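Local coordinates for uncharacterized protein Atu2452 (Agrobacterium tumefaciens, PDB 2R8B), which is of unknown function but probably acts as a serine hydrolase of the alpha/beta-hydrolase fold, related to the dienelactone hydrolases, at residues 45-50 with 131-136; 193-198 with 205-210. All blocks are in the same frame, centred on the assembly; numbering follows the deposited sequence.

Contact 1: residues 45-50 with 131-136; sequences PMTKDS and IKANRE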
ATOM      1  N   PRO A  45       7.970  17.741  14.730  1.00 66.29           N
ATOM      2  CA  PRO A  45       6.792  17.387  13.908  1.00 66.05           C
ATOM      3  C   PRO A  45       5.432  17.555  14.626  1.00 65.81           C
ATOM      4  O   PRO A  45       5.390  17.956  15.804  1.00 66.12           O
ATOM      5  CB  PRO A  45       7.062  15.922  13.539  1.00 66.04           C
ATOM      6  CG  PRO A  45       8.624  15.851  13.437  1.00 66.38           C
ATOM      7  CD  PRO A  45       9.187  17.051  14.256  1.00 66.49           C
HETATM    8  N   MSE A  46       4.345  17.321  13.887  1.00 64.98           N
HETATM    9  CA  MSE A  46       2.994  17.174  14.434  1.00 64.45           C
HETATM   10  C   MSE A  46       2.552  15.787  13.975  1.00 63.10           C
HETATM   11  O   MSE A  46       3.337  15.097  13.329  1.00 63.40           O
HETATM   12  CB  MSE A  46       2.074  18.259  13.900  1.00 64.10           C
HETATM   13  CG  MSE A  46       0.758  18.326  14.638  1.00 65.19           C
HETATM   14 SE   MSE A  46      -0.370  19.889  14.164  0.80 66.97          SE
HETATM   15  CE  MSE A  46       0.253  21.307  15.464  1.00 66.22           C
ATOM     16  N   THR A  47       1.336  15.349  14.278  1.00 61.59           N
ATOM     17  CA  THR A  47       1.048  13.902  14.113  1.00 59.96           C
ATOM     18  C   THR A  47       0.659  13.375  12.704  1.00 59.21           C
ATOM     19  O   THR A  47       1.139  12.321  12.272  1.00 58.76           O
ATOM     20  CB  THR A  47       0.152  13.337  15.261  1.00 60.15           C
ATOM     21  OG1 THR A  47      -0.340  12.040  14.880  1.00 56.97           O
ATOM     22  CG2 THR A  47      -1.018  14.388  15.706  1.00 60.74           C
ATOM     23  N   LYS A  48      -0.201  14.107  12.004  1.00 58.13           N
ATOM     24  CA  LYS A  48      -0.469  13.909  10.570  1.00 56.86           C
ATOM     25  C   LYS A  48       0.696  14.331   9.674  1.00 56.48           C
ATOM     26  O   LYS A  48       0.742  14.009   8.496  1.00 55.97           O
ATOM     27  CB  LYS A  48      -1.653  14.771  10.178  1.00 56.86           C
ATOM     28  CG  LYS A  48      -1.619  16.154  10.804  1.00 56.37           C
ATOM     29  CD  LYS A  48      -1.935  17.198   9.770  1.00 54.37           C
ATOM     30  CE  LYS A  48      -1.997  18.576  10.381  1.00 52.97           C
ATOM     31  NZ  LYS A  48      -2.158  19.539   9.283  1.00 51.39           N
ATOM     32  N   ASP A  49       1.603  15.117  10.234  1.00 56.20           N
ATOM     33  CA  ASP A  49       2.835  15.494   9.572  1.00 55.86           C
ATOM     34  C   ASP A  49       3.967  14.522   9.871  1.00 55.83           C
ATOM     35  O   ASP A  49       5.138  14.890   9.712  1.00 55.50           O
ATOM     36  CB  ASP A  49       3.269  16.851  10.085  1.00 55.63           C
ATOM     37  CG  ASP A  49       2.317  17.926   9.706  1.00 56.07           C
ATOM     38  OD1 ASP A  49       1.701  17.732   8.636  1.00 56.56           O
ATOM     39  OD2 ASP A  49       2.189  18.936  10.462  1.00 54.11           O
ATOM     40  N   SER A  50       3.644  13.305  10.323  1.00 55.46           N
ATOM     41  CA  SER A  50       4.688  12.443  10.899  1.00 55.04           C
ATOM     42  C   SER A  50       5.684  11.936   9.852  1.00 54.69           C
ATOM     43  O   SER A  50       6.836  11.698  10.158  1.00 55.04           O
ATOM     44  CB  SER A  50       4.127  11.332  11.822  1.00 55.12           C
ATOM     45  OG  SER A  50       3.397  10.303  11.148  1.00 54.91           O
ATOM     46  N   ILE A 131      -2.206   7.879   8.732  1.00 51.70           N
ATOM     47  CA  ILE A 131      -3.466   7.781   7.997  1.00 51.91           C
ATOM     48  C   ILE A 131      -4.706   8.236   8.822  1.00 52.01           C
ATOM     49  O   ILE A 131      -5.401   9.136   8.388  1.00 53.13           O
ATOM     50  CB  ILE A 131      -3.620   6.374   7.325  1.00 52.20           C
ATOM     51  CG1 ILE A 131      -2.591   6.227   6.199  1.00 50.74           C
ATOM     52  CG2 ILE A 131      -5.035   6.187   6.752  1.00 52.36           C
ATOM     53  CD1 ILE A 131      -2.252   4.822   5.852  1.00 49.60           C
ATOM     54  N   LYS A 132      -4.976   7.656   9.992  1.00 52.18           N
ATOM     55  CA  LYS A 132      -6.081   8.116  10.868  1.00 52.87           C
ATOM     56  C   LYS A 132      -6.090   9.647  11.106  1.00 52.99           C
ATOM     57  O   LYS A 132      -7.164  10.289  11.171  1.00 52.78           O
ATOM     58  CB  LYS A 132      -6.040   7.428  12.244  1.00 53.06           C
ATOM     59  CG  LYS A 132      -6.452   5.949  12.262  1.00 55.01           C
ATOM     60  CD  LYS A 132      -5.571   5.145  13.237  1.00 56.62           C
ATOM     61  CE  LYS A 132      -6.121   3.739  13.530  1.00 57.31           C
ATOM     62  NZ  LYS A 132      -7.124   3.802  14.647  1.00 60.96           N
ATOM     63  N   ALA A 133      -4.886  10.205  11.276  1.00 52.60           N
ATOM     64  CA  ALA A 133      -4.719  11.611  11.634  1.00 51.77           C
ATOM     65  C   ALA A 133      -5.075  12.502  10.444  1.00 51.51           C
ATOM     66  O   ALA A 133      -5.672  13.548  10.629  1.00 51.12           O
ATOM     67  CB  ALA A 133      -3.291  11.893  12.160  1.00 51.16           C
ATOM     68  N   ASN A 134      -4.753  12.063   9.225  1.00 51.48           N
ATOM     69  CA  ASN A 134      -5.118  12.824   8.014  1.00 51.06           C
ATOM     70  C   ASN A 134      -6.574  12.680   7.626  1.00 50.90           C
ATOM     71  O   ASN A 134      -7.170  13.636   7.158  1.00 50.99           O
ATOM     72  CB  ASN A 134      -4.227  12.454   6.832  1.00 50.68           C
ATOM     73  CG  ASN A 134      -2.852  13.033   6.956  1.00 49.67           C
ATOM     74  OD1 ASN A 134      -2.601  14.169   6.607  1.00 50.34           O
ATOM     75  ND2 ASN A 134      -1.951  12.250   7.466  1.00 50.27           N
ATOM     76  N   ARG A 135      -7.114  11.472   7.762  1.00 50.99           N
ATOM     77  CA  ARG A 135      -8.550  11.253   7.827  1.00 51.33           C
ATOM     78  C   ARG A 135      -9.226  12.406   8.619  1.00 51.11           C
ATOM     79  O   ARG A 135     -10.055  13.108   8.087  1.00 51.50           O
ATOM     80  CB  ARG A 135      -8.783   9.923   8.530  1.00 51.74           C
ATOM     81  CG  ARG A 135     -10.191   9.424   8.522  1.00 53.54           C
ATOM     82  CD  ARG A 135     -10.365   8.684   7.240  1.00 56.25           C
ATOM     83  NE  ARG A 135     -11.351   7.587   7.226  1.00 57.43           N
ATOM     84  CZ  ARG A 135     -11.545   6.611   8.125  1.00 58.25           C
ATOM     85  NH1 ARG A 135     -10.821   6.487   9.264  1.00 56.61           N
ATOM     86  NH2 ARG A 135     -12.509   5.724   7.844  1.00 57.66           N
ATOM     87  N   GLU A 136      -8.853  12.629   9.873  1.00 51.32           N
ATOM     88  CA  GLU A 136      -9.418  13.742  10.645  1.00 52.18           C
ATOM     89  C   GLU A 136      -9.219  15.052   9.907  1.00 51.75           C
ATOM     90  O   GLU A 136     -10.180  15.724   9.581  1.00 51.79           O
ATOM     91  CB  GLU A 136      -8.772  13.852  12.033  1.00 52.85           C
ATOM     92  CG  GLU A 136      -9.106  12.687  13.037  1.00 56.51           C
ATOM     93  CD  GLU A 136     -10.230  13.048  14.096  1.00 60.05           C
ATOM     94  OE1 GLU A 136     -10.712  12.096  14.800  1.00 57.54           O
ATOM     95  OE2 GLU A 136     -10.610  14.268  14.220  1.00 58.48           O
TER
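Lys-48 and Asn-134 meet at the centre of this contact. CB of Lys-48 lies over one face of the Asn-134 carboxamide. It stands 3.7 Å from both Asn-134 ND2 and Asn-134 OD1, so neither end of the amide is preferred. The amide also reaches the backbone here. Asn-134 ND2 gives a weak hydrogen bond to Lys-48 O, 3.4 Å long, with an N-H...O angle of 155°. The stronger partner of this amide nitrogen is Phe-130 O, one turn earlier in the same helix. ND2 thus has two carbonyl acceptors, which should limit rotation of the amide.

Ala-133 approaches beside it. Its methyl points at the loop backbone, with CB 3.8 Å from Lys-48 N. With chi1 at 167°, the hydroxyl of Thr-47 swings away from its own backbone N and borders the same methyl: OG1 is 4.0 Å from Ala-133 CB. Lys-48 starts toward the helix, but its chain bends at chi2 (134°) and the ammonium end turns off. The Lys-48 side chain also touches His-137.

Residues 47-50 form a type I beta turn. Ser-50 N and Ser-50 OG both bond weakly to Thr-47 O, and this draws the turn together.

The turn belongs to the loop ahead of edge strand 53-56. It rests on the outer side of helix 117-138, near that helix's C-terminal end. Ser-50 extends the contact to Phe-130. The other side of the helix faces the main sheet, where Ile-131 packs on Leu-64 and Val-66 of strand 64-68 and on Val-143 of strand 143-148.

Contact 2: residues 193-198 with 205-210; sequences ITAGER and QLTKAL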
ATOM      1  N   ILE A 193      -4.214  -7.421  -6.025  1.00 51.09           N
ATOM      2  CA  ILE A 193      -2.798  -7.728  -6.086  1.00 50.08           C
ATOM      3  C   ILE A 193      -2.376  -7.863  -7.543  1.00 50.19           C
ATOM      4  O   ILE A 193      -3.052  -8.555  -8.334  1.00 50.33           O
ATOM      5  CB  ILE A 193      -2.476  -8.983  -5.331  1.00 49.93           C
ATOM      6  CG1 ILE A 193      -2.974  -8.851  -3.885  1.00 50.28           C
ATOM      7  CG2 ILE A 193      -0.969  -9.175  -5.299  1.00 50.31           C
ATOM      8  CD1 ILE A 193      -3.216 -10.172  -3.132  1.00 46.64           C
ATOM      9  N   THR A 194      -1.286  -7.194  -7.912  1.00 49.25           N
ATOM     10  CA  THR A 194      -0.737  -7.342  -9.237  1.00 49.74           C
ATOM     11  C   THR A 194       0.633  -7.943  -9.052  1.00 49.89           C
ATOM     12  O   THR A 194       1.390  -7.570  -8.145  1.00 50.11           O
ATOM     13  CB  THR A 194      -0.562  -5.973  -9.941  1.00 50.96           C
ATOM     14  OG1 THR A 194       0.525  -5.264  -9.324  1.00 54.45           O
ATOM     15  CG2 THR A 194      -1.844  -5.079  -9.853  1.00 50.56           C
ATOM     16  N   ALA A 195       0.992  -8.870  -9.913  1.00 50.12           N
ATOM     17  CA  ALA A 195       2.218  -9.604  -9.671  1.00 50.76           C
ATOM     18  C   ALA A 195       2.890 -10.223 -10.917  1.00 51.37           C
ATOM     19  O   ALA A 195       2.266 -10.430 -11.962  1.00 51.33           O
ATOM     20  CB  ALA A 195       1.973 -10.646  -8.606  1.00 50.19           C
ATOM     21  N   GLY A 196       4.179 -10.504 -10.801  1.00 51.36           N
ATOM     22  CA  GLY A 196       4.870 -11.048 -11.945  1.00 51.68           C
ATOM     23  C   GLY A 196       5.038 -12.521 -11.673  1.00 51.62           C
ATOM     24  O   GLY A 196       5.276 -12.948 -10.531  1.00 52.70           O
ATOM     25  N   GLU A 197       4.933 -13.345 -12.682  1.00 50.77           N
ATOM     26  CA  GLU A 197       5.200 -14.686 -12.307  1.00 51.23           C
ATOM     27  C   GLU A 197       6.689 -15.097 -12.349  1.00 51.36           C
ATOM     28  O   GLU A 197       7.019 -16.176 -11.885  1.00 52.19           O
ATOM     29  CB  GLU A 197       4.211 -15.666 -12.928  1.00 50.74           C
ATOM     30  CG  GLU A 197       4.159 -15.680 -14.382  1.00 52.51           C
ATOM     31  CD  GLU A 197       2.945 -16.416 -14.934  1.00 54.62           C
ATOM     32  OE1 GLU A 197       1.797 -16.139 -14.524  1.00 54.80           O
ATOM     33  OE2 GLU A 197       3.156 -17.275 -15.815  1.00 57.96           O
ATOM     34  N   ARG A 198       7.589 -14.231 -12.835  1.00 51.40           N
ATOM     35  CA  ARG A 198       9.044 -14.533 -12.822  1.00 50.96           C
ATOM     36  C   ARG A 198       9.851 -13.430 -12.165  1.00 50.71           C
ATOM     37  O   ARG A 198      11.005 -13.134 -12.512  1.00 50.45           O
ATOM     38  CB  ARG A 198       9.571 -14.851 -14.195  1.00 50.57           C
ATOM     39  CG  ARG A 198       9.316 -16.245 -14.555  1.00 52.30           C
ATOM     40  CD  ARG A 198       9.441 -16.449 -16.050  1.00 56.75           C
ATOM     41  NE  ARG A 198       8.127 -16.224 -16.619  1.00 61.59           N
ATOM     42  CZ  ARG A 198       7.406 -17.155 -17.233  1.00 61.08           C
ATOM     43  NH1 ARG A 198       7.900 -18.373 -17.378  1.00 58.28           N
ATOM     44  NH2 ARG A 198       6.192 -16.843 -17.707  1.00 61.23           N
ATOM     45  N   GLN A 205       4.589 -18.380  -4.956  1.00 45.76           N
ATOM     46  CA  GLN A 205       3.908 -19.013  -3.856  1.00 46.13           C
ATOM     47  C   GLN A 205       3.675 -18.051  -2.734  1.00 45.98           C
ATOM     48  O   GLN A 205       2.694 -18.190  -2.027  1.00 46.71           O
ATOM     49  CB  GLN A 205       4.701 -20.228  -3.397  1.00 46.76           C
ATOM     50  CG  GLN A 205       4.577 -21.379  -4.371  1.00 50.02           C
ATOM     51  CD  GLN A 205       3.079 -21.772  -4.585  1.00 58.55           C
ATOM     52  OE1 GLN A 205       2.689 -22.132  -5.710  1.00 62.33           O
ATOM     53  NE2 GLN A 205       2.233 -21.647  -3.518  1.00 56.52           N
ATOM     54  N   LEU A 206       4.530 -17.042  -2.567  1.00 46.02           N
ATOM     55  CA  LEU A 206       4.289 -16.141  -1.438  1.00 46.72           C
ATOM     56  C   LEU A 206       3.200 -15.169  -1.774  1.00 47.63           C
ATOM     57  O   LEU A 206       2.430 -14.817  -0.886  1.00 47.85           O
ATOM     58  CB  LEU A 206       5.541 -15.425  -0.946  1.00 46.00           C
ATOM     59  CG  LEU A 206       6.517 -16.291  -0.126  1.00 48.13           C
ATOM     60  CD1 LEU A 206       7.758 -15.438   0.186  1.00 49.11           C
ATOM     61  CD2 LEU A 206       5.920 -16.906   1.153  1.00 42.39           C
ATOM     62  N   THR A 207       3.131 -14.727  -3.040  1.00 48.56           N
ATOM     63  CA  THR A 207       2.001 -13.909  -3.502  1.00 49.65           C
ATOM     64  C   THR A 207       0.692 -14.685  -3.380  1.00 50.07           C
ATOM     65  O   THR A 207      -0.301 -14.158  -2.904  1.00 50.23           O
ATOM     66  CB  THR A 207       2.126 -13.582  -4.965  1.00 49.81           C
ATOM     67  OG1 THR A 207       3.336 -12.861  -5.217  1.00 52.81           O
ATOM     68  CG2 THR A 207       0.965 -12.771  -5.414  1.00 47.69           C
ATOM     69  N   LYS A 208       0.725 -15.939  -3.827  1.00 50.75           N
ATOM     70  CA  LYS A 208      -0.439 -16.804  -3.912  1.00 51.56           C
ATOM     71  C   LYS A 208      -0.922 -16.920  -2.468  1.00 51.43           C
ATOM     72  O   LYS A 208      -2.115 -16.919  -2.190  1.00 51.30           O
ATOM     73  CB  LYS A 208       0.027 -18.156  -4.463  1.00 52.35           C
ATOM     74  CG  LYS A 208      -0.878 -18.952  -5.417  1.00 55.18           C
ATOM     75  CD  LYS A 208      -0.698 -18.689  -6.949  1.00 58.43           C
ATOM     76  CE  LYS A 208       0.113 -19.779  -7.744  1.00 61.73           C
ATOM     77  NZ  LYS A 208      -0.117 -21.294  -7.464  1.00 64.49           N
ATOM     78  N   ALA A 209       0.024 -16.962  -1.539  1.00 51.50           N
ATOM     79  CA  ALA A 209      -0.294 -17.186  -0.117  1.00 51.66           C
ATOM     80  C   ALA A 209      -0.758 -15.929   0.593  1.00 51.57           C
ATOM     81  O   ALA A 209      -1.677 -15.962   1.380  1.00 51.96           O
ATOM     82  CB  ALA A 209       0.874 -17.788   0.608  1.00 50.64           C
ATOM     83  N   LEU A 210      -0.114 -14.815   0.335  1.00 52.19           N
ATOM     84  CA  LEU A 210      -0.638 -13.549   0.835  1.00 53.63           C
ATOM     85  C   LEU A 210      -2.119 -13.365   0.400  1.00 55.01           C
ATOM     86  O   LEU A 210      -2.991 -13.007   1.201  1.00 55.37           O
ATOM     87  CB  LEU A 210       0.218 -12.424   0.297  1.00 52.34           C
ATOM     88  CG  LEU A 210      -0.169 -11.044   0.821  1.00 54.93           C
ATOM     89  CD1 LEU A 210      -0.178 -10.993   2.379  1.00 50.68           C
ATOM     90  CD2 LEU A 210       0.683  -9.894   0.140  1.00 53.19           C
TER
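Thr-207 touches Ile-193 and Ala-195 from a helical turn whose shortest polar bond runs from Leu-210 N to Leu-206 O, 2.8 Å. Ala-209 N to Gln-205 O, at 3.0 Å, continues the same pattern. No hydrogen bond crosses from the helix to the strand. The meeting is made by methyl groups alone.

CG2 of Thr-207 is the atom that does the touching. It sits 4.0 Å from Ala-195 CB and 4.1 Å from Ile-193 CG2. Ala-195 and Ile-193 are two apart along the strand, so both present their side chains to the helix. The Thr-207 methyl is anti to its own backbone N, which carries it toward the strand, while OG1 lies beside that N (chi1 -60°). Ile-193 offers its short branch, CG2. Its side chain and that of Thr-207 run past each other in opposite directions.

Leu-210 also points toward the strand, one turn after Thr-207. Leu-210 CD2 stays 5.1 Å from Ile-193 CD1, and the leucine packs on Pro-174. Trp-225 of strand 220-226 touches both Ala-195 and Thr-207 and so closes the buried patch on that side.

Thr-194 points to the opposite face of the sheet, where OG1 is hydrogen-bonded to Glu-236 OE2 of helix 234-244. After Gly-196 the chain leaves the strand and soon reaches Asp-199, probably the acid of a Ser-His-Asp triad with Ser-149 and His-230. An acid after this strand is usual in alpha/beta hydrolases.

The contact packs the first strand of a beta-alpha-beta unit against its helix. Strand 190-196 runs between strands 168-172 and 220-226, parallel to both, and helix 204-217 crosses over to strand 220-226.

In the fold
Contacts 1 and 2 lie on opposite sides of the chain's centre, about 32 Å apart between their centres, and share no helix or strand. Contact 1 is partly exposed. It joins the loop that begins the modelled chain to a helix more than 80 residues later, and it mixes a polar bond with packing. Contact 2 is buried and local in sequence. It joins a sheet strand to the next helix and is apolar. Contact 1 thus fits a loop onto the outside of a helix, while contact 2 is part of the helix-on-sheet core. Contact 2 also lies near the probable triad: the Ala-195 side chain comes close to it without touching.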